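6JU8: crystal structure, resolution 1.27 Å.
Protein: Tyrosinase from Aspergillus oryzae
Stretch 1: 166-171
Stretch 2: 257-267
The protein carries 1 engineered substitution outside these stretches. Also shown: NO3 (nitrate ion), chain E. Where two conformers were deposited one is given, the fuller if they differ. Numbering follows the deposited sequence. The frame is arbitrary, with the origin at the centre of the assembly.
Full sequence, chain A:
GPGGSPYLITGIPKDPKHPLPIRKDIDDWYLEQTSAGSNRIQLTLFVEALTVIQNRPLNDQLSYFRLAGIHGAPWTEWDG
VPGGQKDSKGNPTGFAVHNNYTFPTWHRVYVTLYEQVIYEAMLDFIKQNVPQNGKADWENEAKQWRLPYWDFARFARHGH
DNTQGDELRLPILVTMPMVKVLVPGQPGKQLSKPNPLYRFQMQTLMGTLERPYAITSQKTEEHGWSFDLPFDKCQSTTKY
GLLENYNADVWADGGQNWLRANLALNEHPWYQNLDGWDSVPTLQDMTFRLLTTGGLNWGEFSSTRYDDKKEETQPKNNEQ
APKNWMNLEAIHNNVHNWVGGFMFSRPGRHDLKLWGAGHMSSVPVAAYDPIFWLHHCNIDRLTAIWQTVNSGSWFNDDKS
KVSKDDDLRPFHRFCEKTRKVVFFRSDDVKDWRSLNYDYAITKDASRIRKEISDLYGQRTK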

ATOM      1  N   ASP A 166     -14.597 -11.990  12.963  1.00 28.47           N
ATOM      2  CA  ASP A 166     -15.824 -11.751  12.235  1.00 32.62           C
ATOM      3  C   ASP A 166     -15.580 -11.589  10.739  1.00 23.65           C
ATOM      4  O   ASP A 166     -16.523 -11.471   9.952  1.00 34.51           O
ATOM      5  N   GLU A 167     -14.319 -11.485  10.318  0.54 17.27           N
ATOM      6  CA  GLU A 167     -13.762 -11.008   9.062  0.54 13.65           C
ATOM      7  C   GLU A 167     -12.740 -11.987   8.482  0.54 13.66           C
ATOM      8  O   GLU A 167     -11.800 -12.372   9.204  0.54 16.48           O
ATOM      9  N   LEU A 168     -12.825 -12.385   7.211  1.00 11.08           N
ATOM     10  CA  LEU A 168     -11.712 -13.050   6.556  1.00 10.18           C
ATOM     11  C   LEU A 168     -10.650 -12.013   6.235  1.00 11.59           C
ATOM     12  O   LEU A 168     -10.957 -10.848   5.949  1.00 12.75           O
ATOM     13  N   ARG A 169      -9.386 -12.402   6.290  1.00 10.51           N
ATOM     14  CA  ARG A 169      -8.322 -11.429   6.077  1.00 10.13           C
ATOM     15  C   ARG A 169      -7.133 -12.077   5.392  1.00 10.33           C
ATOM     16  O   ARG A 169      -6.822 -13.254   5.643  1.00 11.15           O
ATOM     17  N   LEU A 170      -6.407 -11.279   4.600  1.00  9.80           N
ATOM     18  CA  LEU A 170      -5.045 -11.717   4.258  1.00  9.30           C
ATOM     19  C   LEU A 170      -4.205 -11.979   5.509  1.00  9.08           C
ATOM     20  O   LEU A 170      -4.419 -11.386   6.563  1.00 10.55           O
ATOM     21  N   PRO A 171      -3.198 -12.843   5.427  1.00  9.72           N
ATOM     22  CA  PRO A 171      -2.341 -13.088   6.606  1.00  9.80           C
ATOM     23  C   PRO A 171      -1.753 -11.801   7.173  1.00  9.42           C
ATOM     24  O   PRO A 171      -1.320 -10.899   6.435  1.00 10.34           O
ATOM     25  N   ASN A 257      -2.331  -3.375  -1.783  1.00  9.31           N
ATOM     26  CA  ASN A 257      -3.565  -2.711  -1.333  1.00  8.20           C
ATOM     27  C   ASN A 257      -4.462  -3.715  -0.622  1.00  8.55           C
ATOM     28  O   ASN A 257      -5.523  -4.120  -1.077  1.00  9.69           O
ATOM     29  N   TRP A 258      -3.961  -4.166   0.528  1.00  9.21           N
ATOM     30  CA  TRP A 258      -4.523  -5.269   1.295  1.00  9.14           C
ATOM     31  C   TRP A 258      -5.896  -4.971   1.866  1.00  8.00           C
ATOM     32  O   TRP A 258      -6.677  -5.907   2.063  1.00 10.25           O
ATOM     33  N   LEU A 259      -6.262  -3.704   2.061  1.00  8.82           N
ATOM     34  CA  LEU A 259      -7.614  -3.424   2.556  1.00  8.89           C
ATOM     35  C   LEU A 259      -8.631  -3.766   1.474  1.00  8.44           C
ATOM     36  O   LEU A 259      -9.753  -4.177   1.798  1.00  8.88           O
ATOM     37  N   ARG A 260      -8.250  -3.562   0.192  1.00  8.47           N
ATOM     38  CA  ARG A 260      -9.213  -3.837  -0.885  1.00  8.95           C
ATOM     39  C   ARG A 260      -9.361  -5.347  -1.047  1.00  8.15           C
ATOM     40  O   ARG A 260     -10.444  -5.862  -1.298  1.00  9.72           O
ATOM     41  N   ALA A 261      -8.255  -6.088  -0.886  1.00  8.84           N
ATOM     42  CA  ALA A 261      -8.307  -7.553  -0.932  1.00  8.84           C
ATOM     43  C   ALA A 261      -9.207  -8.078   0.187  1.00  9.47           C
ATOM     44  O   ALA A 261     -10.066  -8.925  -0.015  1.00  9.81           O
ATOM     45  N   ASN A 262      -9.068  -7.532   1.397  1.00  9.21           N
ATOM     46  CA  ASN A 262      -9.913  -7.982   2.491  1.00  8.55           C
ATOM     47  C   ASN A 262     -11.380  -7.639   2.238  1.00  9.17           C
ATOM     48  O   ASN A 262     -12.275  -8.465   2.502  1.00 10.52           O
ATOM     49  N   LEU A 263     -11.654  -6.461   1.674  1.00  8.55           N
ATOM     50  CA  LEU A 263     -13.031  -6.125   1.317  1.00  9.15           C
ATOM     51  C   LEU A 263     -13.603  -7.165   0.345  1.00  8.65           C
ATOM     52  O   LEU A 263     -14.735  -7.638   0.510  1.00  9.99           O
ATOM     53  N   ALA A 264     -12.840  -7.519  -0.689  1.00  8.75           N
ATOM     54  CA  ALA A 264     -13.293  -8.479  -1.682  1.00  8.41           C
ATOM     55  C   ALA A 264     -13.530  -9.851  -1.063  1.00  9.22           C
ATOM     56  O   ALA A 264     -14.500 -10.517  -1.403  1.00  9.96           O
ATOM     57  N   LEU A 265     -12.658 -10.316  -0.173  1.00  9.41           N
ATOM     58  CA  LEU A 265     -12.844 -11.611   0.475  1.00  9.61           C
ATOM     59  C   LEU A 265     -14.183 -11.660   1.191  1.00  9.53           C
ATOM     60  O   LEU A 265     -14.858 -12.695   1.124  1.00 11.02           O
ATOM     61  N   ASN A 266     -14.552 -10.565   1.863  1.00 10.06           N
ATOM     62  CA  ASN A 266     -15.775 -10.561   2.649  1.00 10.44           C
ATOM     63  C   ASN A 266     -17.009 -10.189   1.858  1.00 11.15           C
ATOM     64  O   ASN A 266     -18.122 -10.587   2.254  1.00 13.36           O
ATOM     65  N   GLU A 267     -16.861  -9.528   0.717  1.00  9.93           N
ATOM     66  CA  GLU A 267     -17.974  -9.280  -0.204  1.00 11.67           C
ATOM     67  C   GLU A 267     -18.207 -10.448  -1.166  1.00 10.61           C
ATOM     68  O   GLU A 267     -19.305 -10.542  -1.717  1.00 13.00           O
TER

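How does a segment without regular structure hold to the helix of 258-267? Two asparagines, one helical turn apart, read its backbone. Asn266, pointing toward the segment with chi1 m, grips Leu168 twice: Leu168 N donates to Asn266 OD1 (2.9 Å), and Asn266 ND2 donates to Leu168 O (2.9 Å). Asn262, also m, starts sideways, but its end reaches over so that OD1 accepts from Leu170 N at 2.8 Å, nearly straight.

What fills the apolar space? Leu168 and Leu170, both m,t. Leu168 points toward the helix, its CB 4.3 Å from Leu265 CB. Leu170 leaves sideways, yet its CD1 lies 3.8 Å from both Trp258 CB and Ala261 CB, while its CD2 meets Leu265 CD1 at 4.1 Å.

Where do the charged side chains go? Arg169 points away overall and pairs within its own segment, its NE forming a salt bridge with Glu167 OE1 (2.9 Å). The extended Glu167 (t,t) brings CG within 3.3 Å of Asn266 ND2. On the helix, Arg260 is out of reach and its NE bonds nitrate O3 (3.0 Å).

Do waters help? Two link the stretches through Asn262 ND2: one donates to Glu167 OE2 (2.8 Å), the other to Leu170 O (2.9 Å), and both accept from that amide.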

ATOM      1  CB  ASP A 166     -16.474 -10.478  12.798  1.00 40.28           C
ATOM      2  CG  ASP A 166     -15.604  -9.238  12.726  1.00 42.87           C
ATOM      3  OD1 ASP A 166     -14.357  -9.341  12.670  1.00 38.24           O
ATOM      4  OD2 ASP A 166     -16.182  -8.114  12.732  1.00 52.26           O
ATOM      5  CB  GLU A 167     -13.038  -9.650   9.240  0.54 14.19           C
ATOM      6  CG  GLU A 167     -12.656  -8.948   7.954  0.54 14.12           C
ATOM      7  CD  GLU A 167     -11.722  -7.762   8.036  0.54 15.00           C
ATOM      8  OE1 GLU A 167     -11.087  -7.486   9.078  0.54 10.73           O
ATOM      9  OE2 GLU A 167     -11.569  -7.027   7.017  0.54 13.86           O
ATOM     10  CB  LEU A 168     -12.224 -13.731   5.286  1.00  9.99           C
ATOM     11  CG  LEU A 168     -13.412 -14.682   5.434  1.00  9.59           C
ATOM     12  CD1 LEU A 168     -13.847 -15.178   4.062  1.00 11.99           C
ATOM     13  CD2 LEU A 168     -13.031 -15.844   6.342  1.00 10.26           C
ATOM     14  CB  ARG A 169      -7.789 -10.865   7.402  1.00 12.35           C
ATOM     15  CG  ARG A 169      -8.826 -10.079   8.216  1.00 11.24           C
ATOM     16  CD  ARG A 169      -8.113  -9.504   9.442  1.00 11.37           C
ATOM     17  NE  ARG A 169      -9.067  -8.986  10.426  1.00 11.83           N
ATOM     18  CZ  ARG A 169      -8.692  -8.671  11.661  1.00 15.30           C
ATOM     19  NH1 ARG A 169      -7.420  -8.853  12.026  1.00 16.90           N
ATOM     20  NH2 ARG A 169      -9.597  -8.192  12.511  1.00 14.33           N
ATOM     21  CB  LEU A 170      -4.315 -10.653   3.435  1.00  9.48           C
ATOM     22  CG  LEU A 170      -4.915 -10.261   2.095  1.00 10.22           C
ATOM     23  CD1 LEU A 170      -3.978  -9.367   1.282  1.00 10.99           C
ATOM     24  CD2 LEU A 170      -5.355 -11.444   1.267  1.00 13.68           C
ATOM     25  CB  PRO A 171      -1.178 -13.906   6.021  1.00 12.03           C
ATOM     26  CG  PRO A 171      -1.796 -14.613   4.856  1.00 11.07           C
ATOM     27  CD  PRO A 171      -2.768 -13.613   4.245  1.00 10.62           C
ATOM     28  CB  ASN A 257      -4.220  -2.017  -2.517  1.00  8.52           C
ATOM     29  CG  ASN A 257      -3.243  -0.992  -3.094  1.00  8.44           C
ATOM     30  OD1 ASN A 257      -2.958   0.031  -2.466  1.00  9.86           O
ATOM     31  ND2 ASN A 257      -2.686  -1.260  -4.269  1.00  9.09           N
ATOM     32  CB  TRP A 258      -3.544  -5.709   2.372  1.00  9.61           C
ATOM     33  CG  TRP A 258      -3.172  -4.718   3.432  1.00 10.89           C
ATOM     34  CD1 TRP A 258      -2.089  -3.877   3.446  1.00 10.39           C
ATOM     35  CD2 TRP A 258      -3.894  -4.474   4.660  1.00 10.14           C
ATOM     36  NE1 TRP A 258      -2.088  -3.123   4.600  1.00 11.68           N
ATOM     37  CE2 TRP A 258      -3.190  -3.478   5.359  1.00 11.24           C
ATOM     38  CE3 TRP A 258      -5.047  -5.010   5.233  1.00 11.21           C
ATOM     39  CZ2 TRP A 258      -3.615  -2.996   6.603  1.00 11.90           C
ATOM     40  CZ3 TRP A 258      -5.481  -4.539   6.466  1.00 12.54           C
ATOM     41  CH2 TRP A 258      -4.744  -3.530   7.140  1.00 13.02           C
ATOM     42  CB  LEU A 259      -7.779  -1.935   2.891  1.00  9.46           C
ATOM     43  CG  LEU A 259      -6.964  -1.435   4.090  1.00 10.97           C
ATOM     44  CD1 LEU A 259      -7.004   0.084   4.119  1.00 11.96           C
ATOM     45  CD2 LEU A 259      -7.518  -2.020   5.383  1.00 12.78           C
ATOM     46  CB  ARG A 260      -8.760  -3.164  -2.183  1.00 10.23           C
ATOM     47  CG  ARG A 260      -9.900  -3.096  -3.208  1.00  9.49           C
ATOM     48  CD  ARG A 260      -9.644  -1.938  -4.177  1.00 11.69           C
ATOM     49  NE  ARG A 260     -10.005  -0.687  -3.517  1.00 10.45           N
ATOM     50  CZ  ARG A 260     -10.385   0.430  -4.095  1.00  8.75           C
ATOM     51  NH1 ARG A 260     -10.415   0.523  -5.417  1.00 10.73           N
ATOM     52  NH2 ARG A 260     -10.739   1.476  -3.351  1.00 10.43           N
ATOM     53  CB  ALA A 261      -6.921  -8.137  -0.769  1.00  9.45           C
ATOM     54  CB  ASN A 262      -9.487  -7.366   3.821  1.00  9.89           C
ATOM     55  CG  ASN A 262      -8.215  -7.957   4.379  1.00  9.38           C
ATOM     56  OD1 ASN A 262      -7.658  -8.896   3.810  1.00 10.72           O
ATOM     57  ND2 ASN A 262      -7.745  -7.408   5.490  1.00  9.96           N
ATOM     58  CB  LEU A 263     -13.072  -4.740   0.650  1.00 10.96           C
ATOM     59  CG  LEU A 263     -14.438  -4.226   0.211  1.00 12.73           C
ATOM     60  CD1 LEU A 263     -15.341  -3.951   1.413  1.00 16.81           C
ATOM     61  CD2 LEU A 263     -14.286  -2.940  -0.608  1.00 14.85           C
ATOM     62  CB  ALA A 264     -12.239  -8.611  -2.781  1.00  9.73           C
ATOM     63  CB  LEU A 265     -11.702 -11.912   1.440  1.00 10.14           C
ATOM     64  CG  LEU A 265     -10.312 -12.109   0.859  1.00 11.26           C
ATOM     65  CD1 LEU A 265      -9.316 -12.107   2.020  1.00 14.13           C
ATOM     66  CD2 LEU A 265     -10.208 -13.405   0.082  1.00 12.87           C
ATOM     67  CB  ASN A 266     -15.566  -9.651   3.874  1.00 11.05           C
ATOM     68  CG  ASN A 266     -14.556 -10.292   4.808  1.00 10.39           C
ATOM     69  OD1 ASN A 266     -14.838 -11.300   5.470  1.00 11.35           O
ATOM     70  ND2 ASN A 266     -13.348  -9.728   4.837  1.00 11.99           N
ATOM     71  CB  GLU A 267     -17.740  -8.002  -1.018  1.00 12.32           C
ATOM     72  CG  GLU A 267     -17.872  -6.736  -0.174  1.00 14.77           C
ATOM     73  CD  GLU A 267     -18.232  -5.505  -0.971  1.00 17.68           C
ATOM     74  OE1 GLU A 267     -18.503  -4.471  -0.333  1.00 20.95           O
ATOM     75  OE2 GLU A 267     -18.250  -5.547  -2.216  1.00 22.07           O
TER
HETATM   76  N   NO3 E 503      -7.967   0.083  -0.655  1.00 10.46           N
HETATM   77  O1  NO3 E 503      -7.493   0.440   0.422  1.00 12.21           O
HETATM   78  O2  NO3 E 503      -7.297  -0.250  -1.622  1.00 11.78           O
HETATM   79  O3  NO3 E 503      -9.217   0.119  -0.715  1.00 12.66           O
HETATM   80  O   HOH W   1      -9.886  -5.014   6.171  1.00 13.82           O
HETATM   81  O   HOH W   2      -5.252  -8.607   6.742  1.00 13.21           O